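Local coordinates for protein lantibiotic dehydratase (Microbispora corallina, PDB 5EHK) that probably dehydrates serine and threonine residues of the NAI-107 precursor peptide in a tRNA-dependent reaction, as a lantibiotic dehydratase, at residues A[870-875]-A[919-924]; A[954-959]-A[1025-1030]; A[960-965]-A[994-999]. All blocks are in the same frame, centred on the assembly; numbering follows the deposited sequence.

Contact 1 of 3, residues A[870-875]-A[919-924]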
loop_
_atom_site.group_PDB
_atom_site.type_symbol
_atom_site.label_atom_id
_atom_site.label_comp_id
_atom_site.label_asym_id
_atom_site.label_seq_id
_atom_site.Cartn_x
_atom_site.Cartn_y
_atom_site.Cartn_z
ATOM N N ARG A 870 18.209 -19.119 -20.061
ATOM C CA ARG A 870 19.363 -18.510 -20.742
ATOM C C ARG A 870 20.143 -19.430 -21.680
ATOM O O ARG A 870 20.476 -20.531 -21.303
ATOM C CB ARG A 870 20.353 -17.918 -19.758
ATOM C CG ARG A 870 21.256 -17.013 -20.548
ATOM C CD ARG A 870 22.490 -16.556 -19.837
ATOM N NE ARG A 870 23.348 -17.611 -19.298
ATOM C CZ ARG A 870 23.975 -18.521 -20.026
ATOM N NH1 ARG A 870 23.827 -18.543 -21.342
ATOM N NH2 ARG A 870 24.748 -19.414 -19.431
ATOM N N PHE A 871 20.460 -18.963 -22.884
ATOM C CA PHE A 871 21.318 -19.735 -23.791
ATOM C C PHE A 871 22.573 -18.946 -24.078
ATOM O O PHE A 871 22.529 -17.719 -24.166
ATOM C CB PHE A 871 20.640 -20.018 -25.124
ATOM C CG PHE A 871 19.327 -20.727 -25.005
ATOM C CD1 PHE A 871 19.256 -22.100 -25.120
ATOM C CD2 PHE A 871 18.150 -20.008 -24.819
ATOM C CE1 PHE A 871 18.048 -22.755 -25.031
ATOM C CE2 PHE A 871 16.951 -20.651 -24.727
ATOM C CZ PHE A 871 16.896 -22.040 -24.828
ATOM N N ARG A 872 23.692 -19.647 -24.225
ATOM C CA ARG A 872 24.929 -19.012 -24.648
ATOM C C ARG A 872 25.366 -19.594 -25.983
ATOM O O ARG A 872 25.277 -20.803 -26.217
ATOM C CB ARG A 872 26.023 -19.173 -23.600
ATOM C CG ARG A 872 27.318 -18.473 -23.975
ATOM C CD ARG A 872 28.404 -18.613 -22.906
ATOM N NE ARG A 872 29.099 -19.893 -22.969
ATOM C CZ ARG A 872 30.042 -20.248 -22.108
ATOM N NH1 ARG A 872 30.388 -19.402 -21.148
ATOM N NH2 ARG A 872 30.644 -21.424 -22.214
ATOM N N GLY A 873 25.818 -18.722 -26.872
ATOM C CA GLY A 873 26.276 -19.165 -28.171
ATOM C C GLY A 873 26.817 -18.046 -29.026
ATOM O O GLY A 873 26.919 -16.890 -28.609
ATOM N N GLU A 874 27.182 -18.416 -30.238
ATOM C CA GLU A 874 27.636 -17.475 -31.236
ATOM C C GLU A 874 26.487 -16.593 -31.718
ATOM O O GLU A 874 25.397 -17.088 -32.012
ATOM C CB GLU A 874 28.271 -18.250 -32.388
ATOM C CG GLU A 874 29.245 -19.302 -31.869
ATOM C CD GLU A 874 30.179 -19.854 -32.935
ATOM O OE1 GLU A 874 29.677 -20.388 -33.959
ATOM O OE2 GLU A 874 31.418 -19.758 -32.727
ATOM N N ARG A 875 26.733 -15.285 -31.747
ATOM C CA ARG A 875 25.747 -14.280 -32.158
ATOM C C ARG A 875 24.845 -14.651 -33.342
ATOM O O ARG A 875 23.621 -14.614 -33.206
ATOM C CB ARG A 875 26.431 -12.935 -32.399
ATOM C CG ARG A 875 27.324 -12.508 -31.239
ATOM C CD ARG A 875 28.001 -11.163 -31.452
ATOM N NE ARG A 875 28.567 -10.637 -30.208
ATOM C CZ ARG A 875 29.348 -9.562 -30.135
ATOM N NH1 ARG A 875 29.668 -8.897 -31.238
ATOM N NH2 ARG A 875 29.817 -9.152 -28.962
ATOM N N LEU A 919 36.404 -18.551 -12.416
ATOM C CA LEU A 919 35.569 -19.695 -12.108
ATOM C C LEU A 919 34.296 -19.768 -12.932
ATOM O O LEU A 919 33.505 -20.706 -12.774
ATOM C CB LEU A 919 35.242 -19.696 -10.622
ATOM C CG LEU A 919 36.512 -19.983 -9.827
ATOM C CD1 LEU A 919 36.230 -20.016 -8.326
ATOM C CD2 LEU A 919 37.135 -21.306 -10.307
ATOM N N ALA A 920 34.119 -18.806 -13.836
ATOM C CA ALA A 920 32.869 -18.669 -14.580
ATOM C C ALA A 920 32.422 -19.936 -15.323
ATOM O O ALA A 920 31.248 -20.307 -15.273
ATOM C CB ALA A 920 32.952 -17.496 -15.555
ATOM N N GLU A 921 33.352 -20.613 -15.981
ATOM C CA GLU A 921 32.983 -21.802 -16.724
ATOM C C GLU A 921 32.453 -22.898 -15.815
ATOM O O GLU A 921 31.574 -23.669 -16.205
ATOM C CB GLU A 921 34.153 -22.321 -17.551
ATOM C CG GLU A 921 34.464 -21.473 -18.744
ATOM C CD GLU A 921 33.286 -21.303 -19.686
ATOM O OE1 GLU A 921 32.630 -22.308 -20.044
ATOM O OE2 GLU A 921 33.045 -20.150 -20.095
ATOM N N PHE A 922 32.982 -22.969 -14.600
ATOM C CA PHE A 922 32.494 -23.959 -13.643
ATOM C C PHE A 922 31.092 -23.584 -13.155
ATOM O O PHE A 922 30.241 -24.451 -12.934
ATOM C CB PHE A 922 33.461 -24.099 -12.465
ATOM C CG PHE A 922 34.847 -24.519 -12.868
ATOM C CD1 PHE A 922 35.144 -25.860 -13.090
ATOM C CD2 PHE A 922 35.860 -23.573 -13.033
ATOM C CE1 PHE A 922 36.426 -26.251 -13.457
ATOM C CE2 PHE A 922 37.148 -23.966 -13.416
ATOM C CZ PHE A 922 37.431 -25.304 -13.616
ATOM N N THR A 923 30.860 -22.283 -13.008
ATOM C CA THR A 923 29.551 -21.795 -12.621
ATOM C C THR A 923 28.512 -22.066 -13.706
ATOM O O THR A 923 27.449 -22.603 -13.414
ATOM C CB THR A 923 29.576 -20.302 -12.264
ATOM O OG1 THR A 923 30.542 -20.070 -11.228
ATOM C CG2 THR A 923 28.184 -19.833 -11.791
ATOM N N GLU A 924 28.804 -21.708 -14.951
ATOM C CA GLU A 924 27.839 -21.938 -16.021
ATOM C C GLU A 924 27.496 -23.409 -16.113
ATOM O O GLU A 924 26.351 -23.801 -16.325
ATOM C CB GLU A 924 28.359 -21.438 -17.367
ATOM C CG GLU A 924 28.557 -19.920 -17.418
ATOM C CD GLU A 924 27.258 -19.146 -17.305
ATOM O OE1 GLU A 924 26.226 -19.678 -17.748
ATOM O OE2 GLU A 924 27.259 -18.005 -16.784
#
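R872 and E924 bring the two backbones nearest each other, with 9.6 Å between R872 CA and E924 CA. Strand 870-872 and helix 920-924 run at 134° to each other, and their axes come no closer than 12.7 Å. Long charged side chains therefore bridge the gap. R872 and E921 form an end-on, two-point salt bridge. R872 NH2 donates to E921 OE1 at 3.1 Å, nearly straight at 173°, on the syn lone pair and in the guanidinium plane. R872 NH1 donates to E921 OE2 at 3.0 Å and is more bent. R872 leaves the strand with CG anti to the backbone N (chi1 -178°), and its chain bends at chi3, which carries the guanidinium out to E921. The two bonds fix how the guanidinium is rotated. NH2 also holds D852, so two acidic groups share this arginine. The strand belongs to the four-stranded antiparallel sheet 853-861, 864-872, 819-824 and 902-905. Helix 920-942 stands off from it, within the family region that in full-length LanB enzymes such as NisB corresponds to the glutamate-elimination domain. E924, one turn after E921, turns its carboxylate to the second arginine, R870. R870 and E924 are paired as a salt bridge, but the atoms involved sit too close in the model and the exact geometry is doubtful. E924 OE2 and Y911 OH share a hydrogen bond. The R870 side chain also packs on W819 and Y821 of a neighbouring strand.

Contact 2 of 3, residues A[954-959]-A[1025-1030]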
loop_
_atom_site.group_PDB
_atom_site.type_symbol
_atom_site.label_atom_id
_atom_site.label_comp_id
_atom_site.label_asym_id
_atom_site.label_seq_id
_atom_site.Cartn_x
_atom_site.Cartn_y
_atom_site.Cartn_z
ATOM N N THR A 954 14.294 -32.599 -3.307
ATOM C CA THR A 954 15.038 -31.348 -3.135
ATOM C C THR A 954 16.034 -31.447 -1.983
ATOM O O THR A 954 17.178 -31.000 -2.107
ATOM C CB THR A 954 14.121 -30.122 -2.988
ATOM O OG1 THR A 954 13.287 -30.020 -4.149
ATOM C CG2 THR A 954 14.940 -28.825 -2.884
ATOM N N ALA A 955 15.597 -32.028 -0.867
ATOM C CA ALA A 955 16.495 -32.313 0.251
ATOM C C ALA A 955 17.629 -33.222 -0.229
ATOM O O ALA A 955 18.807 -32.950 0.006
ATOM C CB ALA A 955 15.732 -32.995 1.368
ATOM N N ILE A 956 17.261 -34.277 -0.945
ATOM C CA ILE A 956 18.230 -35.160 -1.547
ATOM C C ILE A 956 19.173 -34.369 -2.433
ATOM O O ILE A 956 20.380 -34.546 -2.363
ATOM C CB ILE A 956 17.537 -36.256 -2.361
ATOM C CG1 ILE A 956 16.685 -37.130 -1.448
ATOM C CG2 ILE A 956 18.542 -37.101 -3.119
ATOM C CD1 ILE A 956 15.822 -38.111 -2.215
ATOM N N SER A 957 18.625 -33.456 -3.227
ATOM C CA SER A 957 19.443 -32.664 -4.142
ATOM C C SER A 957 20.375 -31.702 -3.389
ATOM O O SER A 957 21.538 -31.563 -3.755
ATOM C CB SER A 957 18.574 -31.918 -5.155
ATOM O OG SER A 957 19.330 -31.474 -6.263
ATOM N N ALA A 958 19.899 -31.077 -2.320
ATOM C CA ALA A 958 20.780 -30.217 -1.528
ATOM C C ALA A 958 21.962 -30.987 -0.962
ATOM O O ALA A 958 23.122 -30.579 -1.127
ATOM C CB ALA A 958 20.040 -29.564 -0.430
ATOM N N ALA A 959 21.668 -32.107 -0.306
ATOM C CA ALA A 959 22.699 -32.873 0.383
ATOM C C ALA A 959 23.704 -33.440 -0.598
ATOM O O ALA A 959 24.912 -33.491 -0.319
ATOM C CB ALA A 959 22.076 -33.978 1.185
ATOM N N GLY A 1025 27.007 -41.819 4.180
ATOM C CA GLY A 1025 26.880 -43.258 4.284
ATOM C C GLY A 1025 26.714 -43.993 2.965
ATOM O O GLY A 1025 26.502 -45.202 2.970
ATOM N N GLY A 1026 26.789 -43.276 1.842
ATOM C CA GLY A 1026 26.685 -43.879 0.518
ATOM C C GLY A 1026 25.258 -43.999 -0.015
ATOM O O GLY A 1026 25.033 -44.644 -1.048
ATOM N N TRP A 1027 24.311 -43.350 0.674
ATOM C CA TRP A 1027 22.898 -43.306 0.278
ATOM C C TRP A 1027 22.232 -44.679 0.265
ATOM O O TRP A 1027 21.600 -45.050 -0.737
ATOM C CB TRP A 1027 22.725 -42.682 -1.126
ATOM C CG TRP A 1027 23.007 -41.190 -1.264
ATOM C CD1 TRP A 1027 24.101 -40.607 -1.850
ATOM C CD2 TRP A 1027 22.163 -40.116 -0.837
ATOM N NE1 TRP A 1027 23.993 -39.238 -1.797
ATOM C CE2 TRP A 1027 22.813 -38.910 -1.182
ATOM C CE3 TRP A 1027 20.932 -40.054 -0.180
ATOM C CZ2 TRP A 1027 22.266 -37.659 -0.897
ATOM C CZ3 TRP A 1027 20.392 -38.810 0.104
ATOM C CH2 TRP A 1027 21.057 -37.630 -0.252
ATOM N N PRO A 1028 22.340 -45.431 1.378
ATOM C CA PRO A 1028 21.997 -46.864 1.328
ATOM C C PRO A 1028 20.503 -47.104 1.095
ATOM O O PRO A 1028 20.125 -47.867 0.203
ATOM C CB PRO A 1028 22.445 -47.393 2.707
ATOM C CG PRO A 1028 22.954 -46.153 3.498
ATOM C CD PRO A 1028 22.452 -44.945 2.767
ATOM N N LEU A 1029 19.670 -46.437 1.885
ATOM C CA LEU A 1029 18.234 -46.598 1.780
ATOM C C LEU A 1029 17.738 -46.206 0.388
ATOM O O LEU A 1029 16.895 -46.893 -0.189
ATOM C CB LEU A 1029 17.542 -45.788 2.864
ATOM C CG LEU A 1029 16.073 -46.091 3.125
ATOM C CD1 LEU A 1029 15.716 -45.702 4.564
ATOM C CD2 LEU A 1029 15.158 -45.380 2.124
ATOM N N LEU A 1030 18.247 -45.095 -0.145
ATOM C CA LEU A 1030 17.812 -44.616 -1.459
ATOM C C LEU A 1030 18.096 -45.641 -2.554
ATOM O O LEU A 1030 17.284 -45.826 -3.460
ATOM C CB LEU A 1030 18.467 -43.273 -1.814
ATOM C CG LEU A 1030 17.694 -41.957 -1.625
ATOM C CD1 LEU A 1030 18.352 -40.843 -2.418
ATOM C CD2 LEU A 1030 16.238 -42.106 -2.035
#
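I956 meets both W1027 and L1030 from the flank of helix 950-965. CB itself makes no close contact; the branches do the touching. CG2, anti to the backbone N, has two neighbours. I956 CG2 lies 3.9 Å from W1027 CH2 and 3.8 Å from L1030 CD1. CG1, with chi1 at -63°, runs past the same leucine methyl at 4.2 Å from I956 CG1 to L1030 CD1. At the tip, I956 CD1 faces L1030 CD1 at 3.7 Å and L1030 CD2 at 4.0 Å, so these two side chains meet tip to tip. The indole of W1027 comes in beside them, led by its far six-membered ring. W1027 CH2 lies 3.8 Å from I956 O and 4.1 Å from A959 CB, thus touching the helix at two positions three residues apart. No hydrogen bond crosses the contact. L1040 of helix 1034-1042 touches I956, W1027 and L1030, and adds to the buried apolar cluster. This is apolar packing of a turn and the start of the short helix 1028-1032 against helix 950-965, in the helical portion of the C-terminal region.

Contact 3 of 3, residues A[960-965]-A[994-999]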
loop_
_atom_site.group_PDB
_atom_site.type_symbol
_atom_site.label_atom_id
_atom_site.label_comp_id
_atom_site.label_asym_id
_atom_site.label_seq_id
_atom_site.Cartn_x
_atom_site.Cartn_y
_atom_site.Cartn_z
ATOM N N ALA A 960 23.200 -33.833 -1.763
ATOM C CA ALA A 960 24.051 -34.367 -2.816
ATOM C C ALA A 960 25.007 -33.302 -3.368
ATOM O O ALA A 960 26.156 -33.617 -3.711
ATOM C CB ALA A 960 23.210 -34.951 -3.927
ATOM N N LEU A 961 24.540 -32.054 -3.461
ATOM C CA LEU A 961 25.414 -30.972 -3.899
ATOM C C LEU A 961 26.491 -30.675 -2.861
ATOM O O LEU A 961 27.661 -30.548 -3.202
ATOM C CB LEU A 961 24.618 -29.706 -4.241
ATOM C CG LEU A 961 25.330 -28.589 -5.020
ATOM C CD1 LEU A 961 24.334 -27.861 -5.910
ATOM C CD2 LEU A 961 26.015 -27.587 -4.096
ATOM N N ALA A 962 26.082 -30.551 -1.599
ATOM C CA ALA A 962 27.013 -30.355 -0.485
ATOM C C ALA A 962 28.112 -31.402 -0.452
ATOM O O ALA A 962 29.275 -31.040 -0.262
ATOM C CB ALA A 962 26.274 -30.334 0.832
ATOM N N ASP A 963 27.748 -32.684 -0.623
ATOM C CA ASP A 963 28.735 -33.770 -0.690
ATOM C C ASP A 963 29.664 -33.440 -1.827
ATOM O O ASP A 963 30.868 -33.389 -1.650
ATOM C CB ASP A 963 28.089 -35.158 -0.929
ATOM C CG ASP A 963 29.033 -36.354 -0.561
ATOM O OD1 ASP A 963 29.287 -36.571 0.644
ATOM O OD2 ASP A 963 29.495 -37.107 -1.447
ATOM N N ALA A 964 29.087 -33.111 -2.972
ATOM C CA ALA A 964 29.849 -33.046 -4.212
ATOM C C ALA A 964 30.869 -31.908 -4.258
ATOM O O ALA A 964 31.960 -32.081 -4.803
ATOM C CB ALA A 964 28.904 -32.982 -5.417
ATOM N N PHE A 965 30.544 -30.774 -3.641
ATOM C CA PHE A 965 31.459 -29.637 -3.649
ATOM C C PHE A 965 32.792 -30.046 -3.043
ATOM O O PHE A 965 33.858 -29.581 -3.472
ATOM C CB PHE A 965 30.895 -28.443 -2.893
ATOM C CG PHE A 965 31.684 -27.178 -3.097
ATOM C CD1 PHE A 965 31.468 -26.380 -4.210
ATOM C CD2 PHE A 965 32.648 -26.792 -2.188
ATOM C CE1 PHE A 965 32.191 -25.214 -4.403
ATOM C CE2 PHE A 965 33.377 -25.633 -2.376
ATOM C CZ PHE A 965 33.152 -24.843 -3.482
ATOM N N ALA A 994 27.800 -32.477 5.671
ATOM C CA ALA A 994 27.501 -31.842 6.952
ATOM C C ALA A 994 28.191 -30.479 7.043
ATOM O O ALA A 994 27.634 -29.536 7.608
ATOM C CB ALA A 994 27.865 -32.745 8.122
ATOM N N ALA A 995 29.404 -30.399 6.501
ATOM C CA ALA A 995 30.159 -29.143 6.449
ATOM C C ALA A 995 29.279 -28.048 5.895
ATOM O O ALA A 995 28.842 -27.162 6.619
ATOM C CB ALA A 995 31.402 -29.295 5.583
ATOM N N TRP A 996 28.977 -28.148 4.607
ATOM C CA TRP A 996 28.187 -27.127 3.927
ATOM C C TRP A 996 26.745 -26.977 4.440
ATOM O O TRP A 996 26.274 -25.857 4.633
ATOM C CB TRP A 996 28.219 -27.368 2.425
ATOM C CG TRP A 996 29.600 -27.352 1.888
ATOM C CD1 TRP A 996 30.262 -28.385 1.280
ATOM C CD2 TRP A 996 30.503 -26.247 1.902
ATOM N NE1 TRP A 996 31.526 -27.985 0.922
ATOM C CE2 TRP A 996 31.698 -26.678 1.295
ATOM C CE3 TRP A 996 30.419 -24.938 2.371
ATOM C CZ2 TRP A 996 32.796 -25.844 1.144
ATOM C CZ3 TRP A 996 31.506 -24.117 2.224
ATOM C CH2 TRP A 996 32.680 -24.569 1.613
ATOM N N MET A 997 26.057 -28.083 4.701
ATOM C CA MET A 997 24.697 -27.980 5.209
ATOM C C MET A 997 24.643 -27.251 6.558
ATOM O O MET A 997 23.588 -26.772 6.963
ATOM C CB MET A 997 24.038 -29.360 5.331
ATOM C CG MET A 997 23.756 -30.044 4.007
ATOM S SD MET A 997 22.876 -29.007 2.819
ATOM C CE MET A 997 21.377 -28.575 3.703
ATOM N N SER A 998 25.770 -27.140 7.254
ATOM C CA SER A 998 25.750 -26.477 8.554
ATOM C C SER A 998 25.739 -24.958 8.429
ATOM O O SER A 998 25.337 -24.256 9.371
ATOM C CB SER A 998 26.882 -26.958 9.470
ATOM O OG SER A 998 26.749 -28.338 9.764
ATOM N N SER A 999 26.192 -24.456 7.279
ATOM C CA SER A 999 26.281 -23.009 7.053
ATOM C C SER A 999 24.911 -22.467 6.644
ATOM O O SER A 999 24.732 -21.276 6.372
ATOM C CB SER A 999 27.279 -22.700 5.944
ATOM O OG SER A 999 26.893 -23.360 4.758
#
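A962 and W996 bring two helices close together, with 5.6 Å between A962 CA and W996 CA. A962 meets the other helix with its methyl group and its carbonyl oxygen. Its CB rests 3.9 Å from W996 CB and 4.1 Å from M997 CG. M997 is bent at chi2 (-50°), which keeps its sulfur near the A962 methyl, while the side chain also packs on L1097, A1100 and V1104 of helix 1090-1109. W996 has CG anti to its carbonyl carbon (chi1 -59°), and its indole reaches across toward the end of the 960-965 segment. The five-membered ring leads with CD1 close to A962 O, which lies at the ring edge near its plane. NE1 donates a hydrogen bond to G966 O, just beyond the segment. This anchors the polar end of a buried ring. The NE1-CE2-CZ2 side of the indole lies against F965. F965 CD2 lies 3.5 Å from W996 CZ2, and the two rings stand 87° apart in plane, with centroids 5.2 Å apart. The approach is oblique, and V1074 of helix 1068-1085 touches both side chains. The end of the second segment is held by its own serines. S998 OG donates to A994 O at 2.6 Å. S999 OG donates to W996 O at 2.6 Å, in the carbonyl plane on a lone pair, and S999 N bonds the same oxygen. The arrangement is close helix-helix packing through an alanine, with an indole pinned to a backbone carbonyl, in the helical part of the C-terminal region.

The chain first reaches strand 864-872, passes through helix 875-895, and returns as helix 920-942. Contact 1 closes this loop and joins the antiparallel sheet to the helical part. Helix 950-965 follows and serves both other contacts. Its 954-959 part opens contact 2, which closes only at 1025-1030; contact 3 opens and closes within that span. Contact 3 ties helix 950-965 to helix 992-997, and contact 2 ties it to the turn before helix 1028-1032. The two touch: W1027 CZ2 lies 4.0 Å from A960 N. The centres of the two contacts are about 11 Å apart. Contact 1 is in series with both and touches neither. Its nearest atoms are about 7 Å from those of contact 3.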